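Local coordinates for shikimate 5-dehydrogenase AroE (5-dehydroshikimate reductase) (Mycobacterium tuberculosis, PDB 4P4G), which binds shikimate and probably catalyses the NADP-dependent interconversion of shikimate and 3-dehydroshikimate on the pathway to chorismate, at residues Thr80-Leu85 with Asp105-Ala110; Ala71-Arg74 with Glu78-Ala81; Pro208-Ala213 with Thr220-Ala225; Cys171-Gly176 with Ala198-Thr203. One frame throughout, in Å; residues are numbered along the deposited sequence.

Interaction 1 (Thr80-Leu85 with Asp105-Ala110); sequences TARADL and DIDGVA. With SKM ((3R,4S,5R)-3,4,5-trihydroxycyclohex-1-ene-1-carboxylic acid), chain C.
R82 reaches from helix 81-86 across to the first turn of helix 105-113, where it meets I106 and D107. Its CB and its guanidinium do separate jobs. CB lies 3.8 Å from CD1 of I106, an apolar touch at the base of the side chain. Further out, NH1 of R82 donates to OD2 of D107 at 3.3 Å, with an N-H...O angle of 141°. This bond is part of a salt bridge, but it is long and bent. NH1 arrives from well above the D107 carboxylate plane, 58° out of it, and the two side chains cross at about a right angle. The first torsion of R82 sets CG between the backbone N and the carbonyl carbon (chi1 53°), and from there the chain runs extended to NE. The stronger partner of R82 is D102, which forms a salt bridge with NH2.

D102 also hydrogen-bonds to OG1 of T80. T80 is the N-cap residue of helix 81-86, and its OG1 accepts from N of A83 at 3.2 Å. D102 therefore ties the helix start and the arginine together.

D105, at the start of the same helix 105-113, belongs to the shikimate pocket. Its OD1 accepts from O12 of shikimate at 2.6 Å, while its OD2 forms a salt bridge with K69. Helix 236-252 packs beside R82 and D107. The guanidinium serves two carboxylates, D102 through NH2 and D107 through NH1. Its positive charge would offset part of their negative charge. The long, bent bond suggests that D107 has the weaker share of the pairing.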
loop_
_atom_site.group_PDB
_atom_site.type_symbol
_atom_site.label_atom_id
_atom_site.label_comp_id
_atom_site.label_asym_id
_atom_site.label_seq_id
_atom_site.Cartn_x
_atom_site.Cartn_y
_atom_site.Cartn_z
ATOM N N THR A 80 -14.344 2.467 7.356
ATOM C CA THR A 80 -13.668 2.466 8.653
ATOM C C THR A 80 -13.087 3.853 8.922
ATOM O O THR A 80 -12.912 4.648 7.998
ATOM C CB THR A 80 -12.533 1.423 8.715
ATOM O OG1 THR A 80 -11.505 1.789 7.792
ATOM C CG2 THR A 80 -13.046 0.031 8.362
ATOM N N ALA A 81 -12.790 4.136 10.183
ATOM C CA ALA A 81 -12.202 5.413 10.562
ATOM C C ALA A 81 -10.912 5.657 9.793
ATOM O O ALA A 81 -10.660 6.770 9.339
ATOM C CB ALA A 81 -11.948 5.460 12.066
ATOM N N ARG A 82 -10.099 4.617 9.640
ATOM C CA ARG A 82 -8.807 4.784 8.981
ATOM C C ARG A 82 -8.943 5.012 7.476
ATOM O O ARG A 82 -8.182 5.788 6.909
ATOM C CB ARG A 82 -7.832 3.637 9.300
ATOM C CG ARG A 82 -8.347 2.241 9.051
ATOM C CD ARG A 82 -7.321 1.191 9.511
ATOM N NE ARG A 82 -7.897 -0.148 9.584
ATOM C CZ ARG A 82 -7.224 -1.273 9.361
ATOM N NH1 ARG A 82 -5.940 -1.232 9.027
ATOM N NH2 ARG A 82 -7.840 -2.447 9.462
ATOM N N ALA A 83 -9.916 4.361 6.838
ATOM C CA ALA A 83 -10.187 4.635 5.423
ATOM C C ALA A 83 -10.643 6.082 5.248
ATOM O O ALA A 83 -10.216 6.776 4.317
ATOM C CB ALA A 83 -11.236 3.671 4.863
ATOM N N ASP A 84 -11.525 6.537 6.139
ATOM C CA ASP A 84 -12.009 7.910 6.090
ATOM C C ASP A 84 -10.884 8.917 6.295
ATOM O O ASP A 84 -10.933 10.020 5.760
ATOM C CB ASP A 84 -13.112 8.143 7.122
ATOM C CG ASP A 84 -14.490 7.918 6.553
ATOM O OD1 ASP A 84 -14.612 7.881 5.312
ATOM O OD2 ASP A 84 -15.447 7.790 7.345
ATOM N N LEU A 85 -9.873 8.526 7.065
ATOM C CA LEU A 85 -8.737 9.395 7.341
ATOM C C LEU A 85 -7.785 9.467 6.144
ATOM O O LEU A 85 -7.371 10.561 5.730
ATOM C CB LEU A 85 -7.989 8.902 8.584
ATOM C CG LEU A 85 -6.750 9.686 9.021
ATOM C CD1 LEU A 85 -7.142 11.024 9.652
ATOM C CD2 LEU A 85 -5.905 8.840 9.982
ATOM N N ASP A 105 -3.211 -0.664 4.023
ATOM C CA ASP A 105 -1.870 -0.261 3.569
ATOM C C ASP A 105 -1.128 0.512 4.665
ATOM O O ASP A 105 0.104 0.588 4.655
ATOM C CB ASP A 105 -1.932 0.624 2.314
ATOM C CG ASP A 105 -2.282 -0.145 1.054
ATOM O OD1 ASP A 105 -1.798 -1.284 0.881
ATOM O OD2 ASP A 105 -3.049 0.408 0.227
ATOM N N ILE A 106 -1.876 1.106 5.591
ATOM C CA ILE A 106 -1.269 1.753 6.756
ATOM C C ILE A 106 -0.479 0.707 7.543
ATOM O O ILE A 106 0.689 0.935 7.886
ATOM C CB ILE A 106 -2.328 2.376 7.673
ATOM C CG1 ILE A 106 -3.118 3.456 6.938
ATOM C CG2 ILE A 106 -1.691 2.931 8.941
ATOM C CD1 ILE A 106 -4.425 3.803 7.649
ATOM N N ASP A 107 -1.112 -0.440 7.814
ATOM C CA ASP A 107 -0.431 -1.582 8.444
ATOM C C ASP A 107 0.746 -2.061 7.610
ATOM O O ASP A 107 1.777 -2.470 8.155
ATOM C CB ASP A 107 -1.378 -2.771 8.607
ATOM C CG ASP A 107 -2.486 -2.517 9.594
ATOM O OD1 ASP A 107 -2.385 -1.560 10.391
ATOM O OD2 ASP A 107 -3.459 -3.305 9.589
ATOM N N GLY A 108 0.568 -2.057 6.290
ATOM C CA GLY A 108 1.610 -2.468 5.372
ATOM C C GLY A 108 2.863 -1.647 5.575
ATOM O O GLY A 108 3.971 -2.191 5.689
ATOM N N VAL A 109 2.687 -0.335 5.652
ATOM C CA VAL A 109 3.820 0.569 5.813
ATOM C C VAL A 109 4.423 0.434 7.203
ATOM O O VAL A 109 5.635 0.219 7.352
ATOM C CB VAL A 109 3.408 2.019 5.506
ATOM C CG1 VAL A 109 4.540 2.991 5.813
ATOM C CG2 VAL A 109 2.990 2.138 4.038
ATOM N N ALA A 110 3.584 0.541 8.228
ATOM C CA ALA A 110 4.059 0.464 9.609
ATOM C C ALA A 110 4.722 -0.862 9.921
ATOM O O ALA A 110 5.769 -0.899 10.578
ATOM C CB ALA A 110 2.935 0.738 10.584
HETATM O O12 SKM C . -2.954 -2.743 -0.958
HETATM C C8 SKM C . -2.456 -3.902 -1.622
HETATM C C6 SKM C . -1.435 -3.458 -2.630
HETATM O O7 SKM C . -1.922 -2.374 -3.399
HETATM C C5 SKM C . -1.148 -4.559 -3.517
HETATM C C4 SKM C . -1.851 -5.681 -3.662
HETATM C C1 SKM C . -1.391 -6.720 -4.669
HETATM O O2 SKM C . -1.998 -7.797 -4.751
HETATM O O3 SKM C . -0.411 -6.510 -5.407
HETATM C C10 SKM C . -3.134 -5.986 -2.832
HETATM C C9 SKM C . -3.622 -4.641 -2.217
HETATM O O11 SKM C . -4.515 -4.996 -1.220
#

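Interaction 2 (Ala71-Arg74 with Glu78-Ala81); sequences AALR and ERTA
R79 meets L73 through the edge of its guanidinium group. NE of R79 donates to the carbonyl O of L73 at 2.8 Å, and the bond is nearly straight at 169°. The acceptor lies in the guanidinium plane. The donor, in turn, stands above the carbonyl plane of L73, 40° out of it. NH2 of R79 adds two weak bonds, one to L73 O at 3.3 Å and one to R74 O at 3.5 Å. Two neighbouring carbonyls of the helix thus share one edge of the arginine.

The aliphatic part of R79 runs across the L73 side chain at about a right angle. CD of R79 lies 3.9 Å from CD1 of L73. The R79 chain is extended from CG to NE, with CG beside the backbone N and anti to the carbonyl carbon (chi1 -56°). This carries the guanidinium from the strand to the helix backbone. R74 turns the other way and folds its own guanidinium back over CA of A71.

The next shell fixes both partners. L73 also packs on A83, and R79 on D84, both from helix 81-86. E78 and T80 pair by backbone bonds with A101 of strand 98-102, and OE2 of E78 forms a salt bridge with NE of R100.

The contact lies at the surface of the substrate-binding domain. It closes a tight helix-to-strand turn, joining the last turns of helix 69-75, which begins at the shikimate-binding K69, to strand 78-79 at the margin of the mixed sheet.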
loop_
_atom_site.group_PDB
_atom_site.type_symbol
_atom_site.label_atom_id
_atom_site.label_comp_id
_atom_site.label_asym_id
_atom_site.label_seq_id
_atom_site.Cartn_x
_atom_site.Cartn_y
_atom_site.Cartn_z
ATOM N N ALA A 71 -11.653 4.864 -6.099
ATOM C CA ALA A 71 -12.956 4.361 -6.522
ATOM C C ALA A 71 -13.550 3.433 -5.456
ATOM O O ALA A 71 -14.753 3.450 -5.221
ATOM C CB ALA A 71 -12.841 3.643 -7.850
ATOM N N ALA A 72 -12.696 2.620 -4.833
ATOM C CA ALA A 72 -13.137 1.681 -3.798
ATOM C C ALA A 72 -13.728 2.415 -2.605
ATOM O O ALA A 72 -14.771 2.020 -2.086
ATOM C CB ALA A 72 -11.980 0.771 -3.356
ATOM N N LEU A 73 -13.066 3.482 -2.159
ATOM C CA LEU A 73 -13.574 4.268 -1.042
ATOM C C LEU A 73 -14.945 4.852 -1.370
ATOM O O LEU A 73 -15.875 4.790 -0.559
ATOM C CB LEU A 73 -12.612 5.407 -0.699
ATOM C CG LEU A 73 -13.039 6.184 0.548
ATOM C CD1 LEU A 73 -12.348 5.629 1.761
ATOM C CD2 LEU A 73 -12.771 7.676 0.403
ATOM N N ARG A 74 -15.075 5.414 -2.562
ATOM C CA ARG A 74 -16.338 6.037 -2.948
ATOM C C ARG A 74 -17.476 5.025 -3.075
ATOM O O ARG A 74 -18.644 5.345 -2.798
ATOM C CB ARG A 74 -16.182 6.772 -4.274
ATOM C CG ARG A 74 -15.307 8.001 -4.186
ATOM C CD ARG A 74 -15.407 8.786 -5.480
ATOM N NE ARG A 74 -15.046 8.002 -6.662
ATOM C CZ ARG A 74 -13.834 7.981 -7.206
ATOM N NH1 ARG A 74 -12.843 8.676 -6.666
ATOM N NH2 ARG A 74 -13.613 7.253 -8.299
ATOM N N GLU A 78 -20.237 2.195 3.765
ATOM C CA GLU A 78 -19.671 2.418 5.097
ATOM C C GLU A 78 -18.168 2.451 4.930
ATOM O O GLU A 78 -17.637 1.764 4.072
ATOM C CB GLU A 78 -19.930 1.243 6.045
ATOM C CG GLU A 78 -21.348 0.840 6.356
ATOM C CD GLU A 78 -21.351 -0.373 7.281
ATOM O OE1 GLU A 78 -22.270 -1.214 7.190
ATOM O OE2 GLU A 78 -20.407 -0.489 8.092
ATOM N N ARG A 79 -17.480 3.213 5.775
ATOM C CA ARG A 79 -16.016 3.224 5.763
ATOM C C ARG A 79 -15.463 3.163 7.176
ATOM O O ARG A 79 -16.044 3.733 8.097
ATOM C CB ARG A 79 -15.505 4.482 5.056
ATOM C CG ARG A 79 -16.047 4.617 3.642
ATOM C CD ARG A 79 -15.965 6.013 3.082
ATOM N NE ARG A 79 -16.692 6.062 1.811
ATOM C CZ ARG A 79 -17.825 6.728 1.614
ATOM N NH1 ARG A 79 -18.361 7.440 2.596
ATOM N NH2 ARG A 79 -18.411 6.689 0.421
ATOM N N THR A 80 -14.344 2.467 7.356
ATOM C CA THR A 80 -13.668 2.466 8.653
ATOM C C THR A 80 -13.087 3.853 8.922
ATOM O O THR A 80 -12.912 4.648 7.998
ATOM C CB THR A 80 -12.533 1.423 8.715
ATOM O OG1 THR A 80 -11.505 1.789 7.792
ATOM C CG2 THR A 80 -13.046 0.031 8.362
ATOM N N ALA A 81 -12.790 4.136 10.183
ATOM C CA ALA A 81 -12.202 5.413 10.562
ATOM C C ALA A 81 -10.912 5.657 9.793
ATOM O O ALA A 81 -10.660 6.770 9.339
ATOM C CB ALA A 81 -11.948 5.460 12.066
#

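Interaction 3 (Pro208-Ala213 with Thr220-Ala225); sequences PVLLDA and TPLAAA
L210 lays its two methyl branches against the first turn of helix 221-229. CD1 touches CD2 of L222 at 3.8 Å. CD2 presses closer to the helix backbone, 3.6 Å from CA of A223. The A223 methyl lies alongside, with its CB 4.1 Å from CD2 of L210. The strand and the helix run nearly antiparallel, at 162°, with their axes 9.5 Å apart at closest approach.

Two residues further along the strand, the D212 and T220 side chains approach from opposite directions. OG1 of T220 donates to OD2 of D212 at 2.8 Å and meets the oxygen nearly in line with its C-O bond. CG of D212 is anti to the backbone N (chi1 -160°), which swings the carboxylate toward the helix start. The T220 methyl CG2 also rests near OD2. T220 is also the N-cap residue: its OG1 accepts from N of A223 at 3.0 Å, with an angle of 158°. The other carboxylate oxygen, OD1 of D212, accepts from N of I214.

These elements belong to the beta-alpha-beta unit of strand 209-212, helix 221-229 and strand 232-234, in the parallel sheet of the probable NADP-binding domain. A223 also packs on V233 of the neighbouring strand and on W218.

All five touching residues are buried. D212 spends its two oxygens on a hydroxyl and a backbone N-H, close to a helix N terminus. Those donors and the helix end would tend to stabilise a negative carboxylate there. The hydroxyl links it in relay to the first turn of the helix.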
loop_
_atom_site.group_PDB
_atom_site.type_symbol
_atom_site.label_atom_id
_atom_site.label_comp_id
_atom_site.label_asym_id
_atom_site.label_seq_id
_atom_site.Cartn_x
_atom_site.Cartn_y
_atom_site.Cartn_z
ATOM N N PRO A 208 18.895 6.420 3.980
ATOM C CA PRO A 208 19.324 5.304 4.837
ATOM C C PRO A 208 18.417 4.070 4.769
ATOM O O PRO A 208 18.901 2.942 4.932
ATOM C CB PRO A 208 19.271 5.914 6.245
ATOM C CG PRO A 208 19.434 7.396 6.023
ATOM C CD PRO A 208 18.702 7.665 4.748
ATOM N N VAL A 209 17.116 4.282 4.572
ATOM C CA VAL A 209 16.142 3.189 4.518
ATOM C C VAL A 209 15.147 3.466 3.401
ATOM O O VAL A 209 14.626 4.586 3.291
ATOM C CB VAL A 209 15.341 3.062 5.835
ATOM C CG1 VAL A 209 14.362 1.880 5.771
ATOM C CG2 VAL A 209 16.253 2.914 7.030
ATOM N N LEU A 210 14.885 2.452 2.577
ATOM C CA LEU A 210 13.916 2.547 1.490
ATOM C C LEU A 210 12.857 1.479 1.647
ATOM O O LEU A 210 13.177 0.286 1.755
ATOM C CB LEU A 210 14.598 2.316 0.138
ATOM C CG LEU A 210 13.666 1.933 -1.027
ATOM C CD1 LEU A 210 12.774 3.110 -1.447
ATOM C CD2 LEU A 210 14.463 1.405 -2.229
ATOM N N LEU A 211 11.595 1.896 1.657
ATOM C CA LEU A 211 10.506 0.944 1.499
ATOM C C LEU A 211 9.931 1.185 0.120
ATOM O O LEU A 211 9.443 2.272 -0.162
ATOM C CB LEU A 211 9.434 1.161 2.584
ATOM C CG LEU A 211 8.136 0.363 2.419
ATOM C CD1 LEU A 211 8.407 -1.152 2.382
ATOM C CD2 LEU A 211 7.152 0.701 3.528
ATOM N N ASP A 212 10.016 0.192 -0.771
ATOM C CA ASP A 212 9.472 0.365 -2.117
ATOM C C ASP A 212 8.174 -0.412 -2.213
ATOM O O ASP A 212 8.140 -1.600 -1.908
ATOM C CB ASP A 212 10.481 -0.125 -3.174
ATOM C CG ASP A 212 10.213 0.448 -4.564
ATOM O OD1 ASP A 212 9.037 0.748 -4.870
ATOM O OD2 ASP A 212 11.181 0.593 -5.355
ATOM N N ALA A 213 7.094 0.250 -2.616
ATOM C CA ALA A 213 5.808 -0.441 -2.745
ATOM C C ALA A 213 5.803 -1.473 -3.870
ATOM O O ALA A 213 5.011 -2.419 -3.863
ATOM C CB ALA A 213 4.683 0.560 -2.930
ATOM N N THR A 220 13.815 -2.927 -8.275
ATOM C CA THR A 220 13.646 -1.696 -9.034
ATOM C C THR A 220 14.986 -0.992 -9.155
ATOM O O THR A 220 15.896 -1.226 -8.328
ATOM C CB THR A 220 12.665 -0.761 -8.340
ATOM O OG1 THR A 220 13.161 -0.427 -7.035
ATOM C CG2 THR A 220 11.316 -1.416 -8.218
ATOM N N PRO A 221 15.137 -0.132 -10.177
ATOM C CA PRO A 221 16.356 0.677 -10.271
ATOM C C PRO A 221 16.635 1.454 -8.993
ATOM O O PRO A 221 17.799 1.550 -8.573
ATOM C CB PRO A 221 16.053 1.627 -11.443
ATOM C CG PRO A 221 15.181 0.787 -12.339
ATOM C CD PRO A 221 14.297 0.002 -11.388
ATOM N N LEU A 222 15.584 1.990 -8.373
ATOM C CA LEU A 222 15.714 2.707 -7.109
ATOM C C LEU A 222 16.276 1.817 -6.009
ATOM O O LEU A 222 17.179 2.215 -5.280
ATOM C CB LEU A 222 14.358 3.260 -6.678
ATOM C CG LEU A 222 14.405 4.052 -5.369
ATOM C CD1 LEU A 222 15.417 5.189 -5.484
ATOM C CD2 LEU A 222 13.025 4.574 -4.994
ATOM N N ALA A 223 15.737 0.607 -5.888
ATOM C CA ALA A 223 16.220 -0.354 -4.895
ATOM C C ALA A 223 17.680 -0.736 -5.137
ATOM O O ALA A 223 18.454 -0.865 -4.193
ATOM C CB ALA A 223 15.331 -1.587 -4.872
ATOM N N ALA A 224 18.065 -0.916 -6.400
ATOM C CA ALA A 224 19.460 -1.234 -6.712
ATOM C C ALA A 224 20.397 -0.106 -6.304
ATOM O O ALA A 224 21.510 -0.351 -5.843
ATOM C CB ALA A 224 19.623 -1.553 -8.192
ATOM N N ALA A 225 19.944 1.130 -6.502
ATOM C CA ALA A 225 20.739 2.313 -6.182
ATOM C C ALA A 225 20.957 2.473 -4.679
ATOM O O ALA A 225 22.083 2.679 -4.219
ATOM C CB ALA A 225 20.065 3.558 -6.765
#

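Interaction 4 (Cys171-Gly176 with Ala198-Thr203); sequences CAFDSG and AGYAGT
Y200 OH donates to OD1 of D174. The separation of 2.4 Å between these atoms is very short, so its exact value is doubtful. OD1 lies at the edge of the Y200 ring and in its plane, and the carboxylate and ring planes are 28° apart.

F173 takes one face of the same ring. Its CD1 stands over the centre of the Y200 ring, 3.6 Å from CE2. The two rings form an offset stack, with centroids 4.5 Å apart and planes at 28°. The F173 CB also comes within 3.5 Å of Y200 OH, so the hydroxyl end lies beside the F173 side chain as well as the carboxylate.

F173 and D174 follow strand 167-172, an outermost strand of the parallel, Rossmann-type sheet, and Y200 lies near the short helix 201-204. The contact joins the end of that strand to the region around the helix, within the probable NADP-binding domain. CG of Y200 lies beside the backbone N (chi1 -59°), which sends the ring out toward F173.

F173 also packs against V147, R149 and I192. Its side chain is about 4 Å from a bound sulfate, probably from the crystallisation liquor.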
loop_
_atom_site.group_PDB
_atom_site.type_symbol
_atom_site.label_atom_id
_atom_site.label_comp_id
_atom_site.label_asym_id
_atom_site.label_seq_id
_atom_site.Cartn_x
_atom_site.Cartn_y
_atom_site.Cartn_z
ATOM N N CYS A 171 7.757 18.984 -2.022
ATOM C CA CYS A 171 8.978 19.262 -2.770
ATOM C C CYS A 171 8.822 18.726 -4.189
ATOM O O CYS A 171 8.542 17.543 -4.380
ATOM C CB CYS A 171 10.175 18.586 -2.091
ATOM S SG CYS A 171 11.759 18.797 -2.953
ATOM N N ALA A 172 8.989 19.588 -5.186
ATOM C CA ALA A 172 8.916 19.151 -6.578
ATOM C C ALA A 172 10.083 18.231 -6.922
ATOM O O ALA A 172 11.176 18.371 -6.369
ATOM C CB ALA A 172 8.890 20.353 -7.510
ATOM N N PHE A 173 9.850 17.292 -7.837
ATOM C CA PHE A 173 10.905 16.391 -8.292
ATOM C C PHE A 173 12.061 17.112 -8.972
ATOM O O PHE A 173 13.220 16.744 -8.789
ATOM C CB PHE A 173 10.341 15.378 -9.299
ATOM C CG PHE A 173 9.887 14.088 -8.688
ATOM C CD1 PHE A 173 10.804 13.194 -8.151
ATOM C CD2 PHE A 173 8.539 13.749 -8.684
ATOM C CE1 PHE A 173 10.382 11.997 -7.590
ATOM C CE2 PHE A 173 8.116 12.550 -8.129
ATOM C CZ PHE A 173 9.037 11.680 -7.582
ATOM N N ASP A 174 11.739 18.123 -9.771
ATOM C CA ASP A 174 12.674 18.624 -10.777
ATOM C C ASP A 174 13.234 20.026 -10.558
ATOM O O ASP A 174 14.080 20.473 -11.335
ATOM C CB ASP A 174 12.004 18.599 -12.156
ATOM C CG ASP A 174 11.578 17.207 -12.576
ATOM O OD1 ASP A 174 12.374 16.263 -12.402
ATOM O OD2 ASP A 174 10.440 17.064 -13.077
ATOM N N SER A 175 12.773 20.732 -9.533
ATOM C CA SER A 175 13.124 22.149 -9.419
ATOM C C SER A 175 14.384 22.440 -8.602
ATOM O O SER A 175 14.838 23.580 -8.555
ATOM C CB SER A 175 11.936 22.983 -8.932
ATOM O OG SER A 175 11.464 22.526 -7.681
ATOM N N GLY A 176 14.957 21.416 -7.976
ATOM C CA GLY A 176 16.262 21.570 -7.353
ATOM C C GLY A 176 16.302 21.357 -5.857
ATOM O O GLY A 176 17.338 21.564 -5.220
ATOM N N ALA A 198 13.353 5.608 -11.407
ATOM C CA ALA A 198 14.670 5.331 -12.004
ATOM C C ALA A 198 15.490 6.587 -12.300
ATOM O O ALA A 198 16.701 6.615 -12.061
ATOM C CB ALA A 198 14.517 4.497 -13.271
ATOM N N GLY A 199 14.836 7.620 -12.830
ATOM C CA GLY A 199 15.526 8.829 -13.259
ATOM C C GLY A 199 15.997 9.702 -12.110
ATOM O O GLY A 199 16.739 10.666 -12.315
ATOM N N TYR A 200 15.570 9.369 -10.898
ATOM C CA TYR A 200 15.968 10.124 -9.715
ATOM C C TYR A 200 16.777 9.255 -8.767
ATOM O O TYR A 200 17.103 9.679 -7.668
ATOM C CB TYR A 200 14.735 10.657 -8.978
ATOM C CG TYR A 200 13.886 11.547 -9.846
ATOM C CD1 TYR A 200 14.249 12.863 -10.076
ATOM C CD2 TYR A 200 12.750 11.056 -10.472
ATOM C CE1 TYR A 200 13.482 13.685 -10.887
ATOM C CE2 TYR A 200 11.977 11.862 -11.291
ATOM C CZ TYR A 200 12.346 13.182 -11.491
ATOM O OH TYR A 200 11.589 14.003 -12.312
ATOM N N ALA A 201 17.082 8.032 -9.188
ATOM C CA ALA A 201 17.674 7.058 -8.276
ATOM C C ALA A 201 19.030 7.504 -7.741
ATOM O O ALA A 201 19.358 7.226 -6.587
ATOM C CB ALA A 201 17.769 5.687 -8.927
ATOM N N GLY A 202 19.799 8.218 -8.557
ATOM C CA GLY A 202 21.106 8.703 -8.133
ATOM C C GLY A 202 20.999 9.702 -6.995
ATOM O O GLY A 202 21.819 9.718 -6.071
ATOM N N THR A 203 19.975 10.544 -7.062
ATOM C CA THR A 203 19.721 11.540 -6.024
ATOM C C THR A 203 19.140 10.898 -4.766
ATOM O O THR A 203 19.518 11.248 -3.641
ATOM C CB THR A 203 18.773 12.631 -6.545
ATOM O OG1 THR A 203 19.397 13.297 -7.651
ATOM C CG2 THR A 203 18.467 13.652 -5.459
#

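In the fold
From the N terminus, interaction 2 comes first and closes the short turn between helix 69-75 and strand 78-79. Interaction 1 starts on its last residues, T80 and A81, and closes a longer loop over strands 91-95 and 98-102. The two touch through D84 and R79. Interaction 4 then closes a loop over helix 178-184, strand 187-190 and helix 194-197. Interaction 3 follows it and closes the turn from strand 209-212 to helix 221-229. No contact nests inside another. Interactions 3 and 4 touch through P221 and A198, and both reach the parallel sheet. V109 of interaction 1 touches L211 of interaction 3, which joins helix 105-113 to the parallel sheet.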